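Local coordinates for protein dTDP-glucose 4,6-dehydratase (PDB 5U4Q) that binds NAD and probably catalyses the dehydration of dTDP-glucose to dTDP-4-dehydro-6-deoxyglucose, at residues A104-Y109 / A155-A160; N111-C116 / E162-T167. All coordinates share one frame; numbering follows the deposited sequence.

Contact 1: residues A104-Y109 / A155-A160; sequences ANLMGY and AATKKA. With NAD (nicotinamide-adenine-dinucleotide), chain C.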
# COMPACT_ATOMS: atom_id res chain seq x y z
N ALA A 104 4.50 10.09 -4.88
CA ALA A 104 4.17 10.91 -3.74
C ALA A 104 3.66 10.09 -2.58
O ALA A 104 3.99 10.38 -1.41
CB ALA A 104 3.11 11.93 -4.11
N ASN A 105 2.85 9.08 -2.89
CA ASN A 105 2.15 8.38 -1.83
C ASN A 105 2.79 7.09 -1.33
O ASN A 105 2.46 6.66 -0.24
CB ASN A 105 0.69 8.07 -2.21
CG ASN A 105 -0.13 9.32 -2.53
OD1 ASN A 105 0.38 10.44 -2.63
ND2 ASN A 105 -1.44 9.10 -2.75
N LEU A 106 3.68 6.46 -2.10
CA LEU A 106 4.37 5.26 -1.63
C LEU A 106 5.82 5.61 -1.25
O LEU A 106 6.18 5.57 -0.06
CB LEU A 106 4.28 4.13 -2.65
CG LEU A 106 2.84 3.66 -2.93
CD1 LEU A 106 2.83 2.70 -4.10
CD2 LEU A 106 2.22 3.02 -1.70
N MSE A 107 6.62 6.02 -2.22
CA MSE A 107 8.03 6.37 -1.93
C MSE A 107 8.12 7.57 -1.03
O MSE A 107 8.94 7.61 -0.10
CB MSE A 107 8.74 6.68 -3.24
CG MSE A 107 10.21 7.10 -3.10
SE MSE A 107 11.34 5.66 -2.38
CE MSE A 107 11.20 4.41 -3.90
N GLY A 108 7.30 8.57 -1.30
CA GLY A 108 7.31 9.75 -0.47
C GLY A 108 6.99 9.46 0.98
O GLY A 108 7.60 10.02 1.91
N TYR A 109 6.06 8.53 1.20
CA TYR A 109 5.66 8.17 2.56
C TYR A 109 6.83 7.46 3.24
O TYR A 109 7.08 7.67 4.43
CB TYR A 109 4.37 7.34 2.57
CG TYR A 109 3.79 7.20 3.97
CD1 TYR A 109 3.16 8.26 4.57
CD2 TYR A 109 3.92 6.04 4.70
CE1 TYR A 109 2.67 8.17 5.88
CE2 TYR A 109 3.45 5.93 5.98
CZ TYR A 109 2.80 6.99 6.57
OH TYR A 109 2.33 6.88 7.86
N ALA A 155 -6.84 4.95 -2.96
CA ALA A 155 -7.24 4.23 -1.74
C ALA A 155 -6.18 3.18 -1.34
O ALA A 155 -5.82 3.05 -0.16
CB ALA A 155 -8.59 3.54 -1.93
N ALA A 156 -5.73 2.39 -2.30
CA ALA A 156 -4.72 1.38 -2.01
C ALA A 156 -3.46 2.02 -1.43
O ALA A 156 -2.86 1.45 -0.53
CB ALA A 156 -4.37 0.59 -3.24
N THR A 157 -3.06 3.18 -1.96
CA THR A 157 -1.84 3.82 -1.42
C THR A 157 -2.05 4.33 0.01
O THR A 157 -1.12 4.29 0.81
CB THR A 157 -1.26 4.96 -2.32
OG1 THR A 157 -2.11 6.08 -2.36
CG2 THR A 157 -0.92 4.45 -3.73
N LYS A 158 -3.25 4.81 0.31
CA LYS A 158 -3.53 5.27 1.67
C LYS A 158 -3.53 4.11 2.67
O LYS A 158 -3.00 4.24 3.80
CB LYS A 158 -4.81 6.12 1.73
CG LYS A 158 -4.70 7.46 0.99
CD LYS A 158 -3.54 8.33 1.50
CE LYS A 158 -3.75 9.81 1.16
NZ LYS A 158 -2.67 10.70 1.75
N LYS A 159 -4.12 2.98 2.30
CA LYS A 159 -4.06 1.81 3.16
C LYS A 159 -2.61 1.34 3.27
O LYS A 159 -2.17 0.96 4.36
CB LYS A 159 -4.98 0.68 2.69
CG LYS A 159 -4.88 -0.59 3.49
CD LYS A 159 -5.12 -0.49 5.01
CE LYS A 159 -4.95 -1.91 5.60
NZ LYS A 159 -4.98 -2.04 7.08
N ALA A 160 -1.86 1.41 2.17
CA ALA A 160 -0.45 1.07 2.26
C ALA A 160 0.27 1.97 3.27
O ALA A 160 1.16 1.49 3.98
CB ALA A 160 0.25 1.14 0.90
PA NAD C . -4.06 19.84 -1.71
O1A NAD C . -4.65 21.20 -1.61
O2A NAD C . -3.80 19.21 -3.06
O5B NAD C . -2.71 19.84 -0.82
C5B NAD C . -1.68 18.86 -0.92
C4B NAD C . -0.37 19.58 -1.19
O4B NAD C . 0.60 18.53 -1.34
C3B NAD C . -0.37 20.41 -2.47
O3B NAD C . -0.15 21.81 -2.28
C2B NAD C . 0.70 19.72 -3.31
O2B NAD C . 1.48 20.65 -4.10
C1B NAD C . 1.54 18.93 -2.31
N9A NAD C . 2.20 17.76 -2.89
C8A NAD C . 1.64 16.79 -3.64
N7A NAD C . 2.55 15.89 -4.01
C5A NAD C . 3.73 16.28 -3.49
C6A NAD C . 5.12 15.78 -3.54
N6A NAD C . 5.44 14.68 -4.20
N1A NAD C . 6.03 16.49 -2.88
C2A NAD C . 5.75 17.62 -2.20
N3A NAD C . 4.51 18.15 -2.13
C4A NAD C . 3.49 17.50 -2.76
O3 NAD C . -4.97 18.74 -0.95
PN NAD C . -5.57 18.77 0.55
O1N NAD C . -5.02 19.86 1.37
O2N NAD C . -7.07 18.56 0.35
O5D NAD C . -4.99 17.37 1.05
C5D NAD C . -4.17 17.18 2.20
C4D NAD C . -4.18 15.69 2.49
O4D NAD C . -5.49 15.30 2.98
C3D NAD C . -3.88 14.73 1.35
O3D NAD C . -3.07 13.67 1.86
C2D NAD C . -5.22 14.15 0.96
O2D NAD C . -5.14 12.81 0.43
C1D NAD C . -5.98 14.17 2.27
N1N NAD C . -7.44 14.31 2.09
C2N NAD C . -8.04 15.49 1.84
C3N NAD C . -9.43 15.59 1.67
C7N NAD C . -10.19 16.89 1.39
O7N NAD C . -11.43 16.89 1.42
N7N NAD C . -9.58 18.04 1.06
C4N NAD C . -10.18 14.43 1.73
C5N NAD C . -9.55 13.22 1.97
C6N NAD C . -8.17 13.17 2.12

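Contact 2: residues N111-C116 / E162-T167; sequences NILEGC and ELMAHT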
# COMPACT_ATOMS: atom_id res chain seq x y z
N ASN A 111 9.99 8.01 2.69
CA ASN A 111 10.97 9.06 3.07
C ASN A 111 10.55 9.73 4.37
O ASN A 111 11.39 10.02 5.22
CB ASN A 111 11.18 10.07 1.93
CG ASN A 111 11.86 9.44 0.74
OD1 ASN A 111 12.53 8.41 0.89
ND2 ASN A 111 11.68 10.00 -0.45
N ILE A 112 9.26 9.99 4.54
CA ILE A 112 8.75 10.53 5.79
C ILE A 112 9.06 9.56 6.95
O ILE A 112 9.54 10.00 8.02
CB ILE A 112 7.21 10.79 5.71
CG1 ILE A 112 6.88 11.94 4.77
CG2 ILE A 112 6.59 11.04 7.09
CD1 ILE A 112 7.17 13.31 5.31
N LEU A 113 8.73 8.27 6.78
CA LEU A 113 8.94 7.30 7.86
C LEU A 113 10.42 7.19 8.24
O LEU A 113 10.75 7.14 9.42
CB LEU A 113 8.37 5.94 7.50
CG LEU A 113 6.84 5.83 7.42
CD1 LEU A 113 6.46 4.47 6.85
CD2 LEU A 113 6.22 6.04 8.77
N GLU A 114 11.27 7.15 7.22
CA GLU A 114 12.72 7.08 7.45
C GLU A 114 13.22 8.29 8.20
O GLU A 114 14.03 8.16 9.13
CB GLU A 114 13.47 6.88 6.14
CG GLU A 114 13.46 5.43 5.69
CD GLU A 114 14.31 4.54 6.59
OE1 GLU A 114 15.55 4.71 6.50
OE2 GLU A 114 13.79 3.69 7.33
N GLY A 115 12.74 9.48 7.82
CA GLY A 115 13.11 10.72 8.50
C GLY A 115 12.69 10.66 9.96
O GLY A 115 13.47 11.02 10.90
N CYS A 116 11.47 10.19 10.21
CA CYS A 116 10.97 10.07 11.58
C CYS A 116 11.77 9.05 12.40
O CYS A 116 12.03 9.28 13.58
CB CYS A 116 9.49 9.69 11.60
SG CYS A 116 8.38 10.98 11.01
N GLU A 162 -1.00 3.26 5.97
CA GLU A 162 -1.36 2.75 7.31
C GLU A 162 -0.53 1.51 7.65
O GLU A 162 -0.06 1.36 8.78
CB GLU A 162 -2.86 2.46 7.41
CG GLU A 162 -3.76 3.69 7.22
CD GLU A 162 -5.24 3.38 7.36
OE1 GLU A 162 -5.60 2.26 7.80
OE2 GLU A 162 -6.07 4.28 7.05
N LEU A 163 -0.33 0.63 6.65
CA LEU A 163 0.45 -0.60 6.87
C LEU A 163 1.89 -0.28 7.18
O LEU A 163 2.49 -0.88 8.08
CB LEU A 163 0.37 -1.52 5.66
CG LEU A 163 -0.99 -2.18 5.40
CD1 LEU A 163 -1.05 -2.62 3.96
CD2 LEU A 163 -1.24 -3.34 6.37
N MSE A 164 2.45 0.67 6.44
CA MSE A 164 3.83 1.09 6.63
C MSE A 164 3.99 1.75 7.98
O MSE A 164 4.96 1.51 8.69
CB MSE A 164 4.26 1.98 5.45
CG MSE A 164 4.24 1.19 4.13
SE MSE A 164 4.15 2.36 2.54
CE MSE A 164 5.94 3.17 2.64
N ALA A 165 3.03 2.60 8.36
CA ALA A 165 3.04 3.25 9.68
C ALA A 165 3.05 2.17 10.78
O ALA A 165 3.84 2.27 11.75
CB ALA A 165 1.85 4.19 9.87
N HIS A 166 2.23 1.15 10.61
CA HIS A 166 2.16 0.08 11.63
C HIS A 166 3.54 -0.56 11.81
O HIS A 166 4.01 -0.73 12.95
CB HIS A 166 1.18 -1.01 11.27
CG HIS A 166 1.07 -2.01 12.35
ND1 HIS A 166 1.82 -3.18 12.38
CD2 HIS A 166 0.41 -1.96 13.53
CE1 HIS A 166 1.60 -3.80 13.53
NE2 HIS A 166 0.73 -3.09 14.23
N THR A 167 4.19 -0.90 10.70
CA THR A 167 5.52 -1.52 10.79
C THR A 167 6.58 -0.62 11.46
O THR A 167 7.40 -1.10 12.22
CB THR A 167 6.09 -2.01 9.42
OG1 THR A 167 6.49 -0.89 8.63
CG2 THR A 167 5.12 -2.82 8.66

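Contact 1: residues A104-Y109 / A155-A160
With chi1 at 68°, T157 sets OG1 between its backbone N and carbonyl carbon, facing N105, and leaves CG2 beside the N, facing L106; one threonine thus offers a polar and an apolar branch to neighbouring residues of segment 104-109. N105 ND2 donates to T157 OG1 over 3.1 Å, nearly straight at 165°, and the hydroxyl lies in the amide plane. That hydroxyl also bonds Y154 O one turn back, while N105 OD1 takes the backbone NH of Q88, so both ends of the amide are tied and its flip is fixed. On the methyl side of T157, L106 lays its branched end across it at about a right angle: CG stands 3.9 Å from T157 CG2, and CD2 lies 3.8 Å from A160 CB. The segment axes run nearly parallel, 21° apart, and come within 9.2 Å. Y154 and K158 form the Tyr-x-x-x-Lys signature of short-chain dehydrogenases/reductases. K158 points its CB away from segment 104-109, yet its chain bends at chi2 and carries NZ to the nicotinamide ribose, where it donates to NAD O3D at 3.0 Å; A127 O is a second partner. On the other helix, A104 CB touches the adenine amino group, 3.6 Å from NAD N6A. Away from the cofactor, A160 packs on A160 of the second subunit, and K159 forms a salt bridge with D148 of that chain.

Contact 2: residues N111-C116 / E162-T167
The carbonyl oxygen of M164, which lies 3.8 Å from L113 CD1, accepts a hydrogen bond of 2.8 Å from T167 OG1 in one of the two conformers of that threonine. The hydroxyl approaches at a C=O...O angle of 125° and tilted from the carbonyl plane, as a threonine does when it turns back on its own helix one turn earlier. Across the helices the contact is apolar and slight, resting on a single branch of L113. Its CD1 methyl meets M164 CB at 3.6 Å, and the two side chains cross at about a right angle. The same methyl reaches toward the backbone of the facing helix, 4.2 Å from A165 N. L113 holds CG beside its backbone N (chi1 -69°), and the leucine spans the gap between backbones whose nearest pair, L113 CA and A165 CA, stand 7.4 Å apart. In one of its two conformers M164, a selenomethionine, bends at chi3 and packs on Y109 and L110 of helix 98-118. H166 ND1 bonds P150 O of the second subunit. Both helices pack on the parallel Rossmann sheet, where I112 and L113 touch L124 of strand 123-129 and A165 touches Y126, while helix 67-77 flanks I112 through M70 and F74.

In the fold
From the N terminus, the chain runs through helix 98-118, passing first segment 104-109 and then segment 111-116, before strand 123-129 enters the parallel sheet and helix 153-172 follows. Contact 1 closes its loop at 155-160 and contact 2 at 162-167, each spanning 45 intervening residues. Their segments alternate along the chain, so the loops cross instead of nesting, as expected when two helices lie side by side in nearly the same direction. The centres are 10 Å apart, and Y109 of segment 104-109 reaches the second contact, with its OH 3.4 Å from A165 CB. Contact 1 ties the pair at the NAD end, contact 2 farther along, and both adjoin the second subunit.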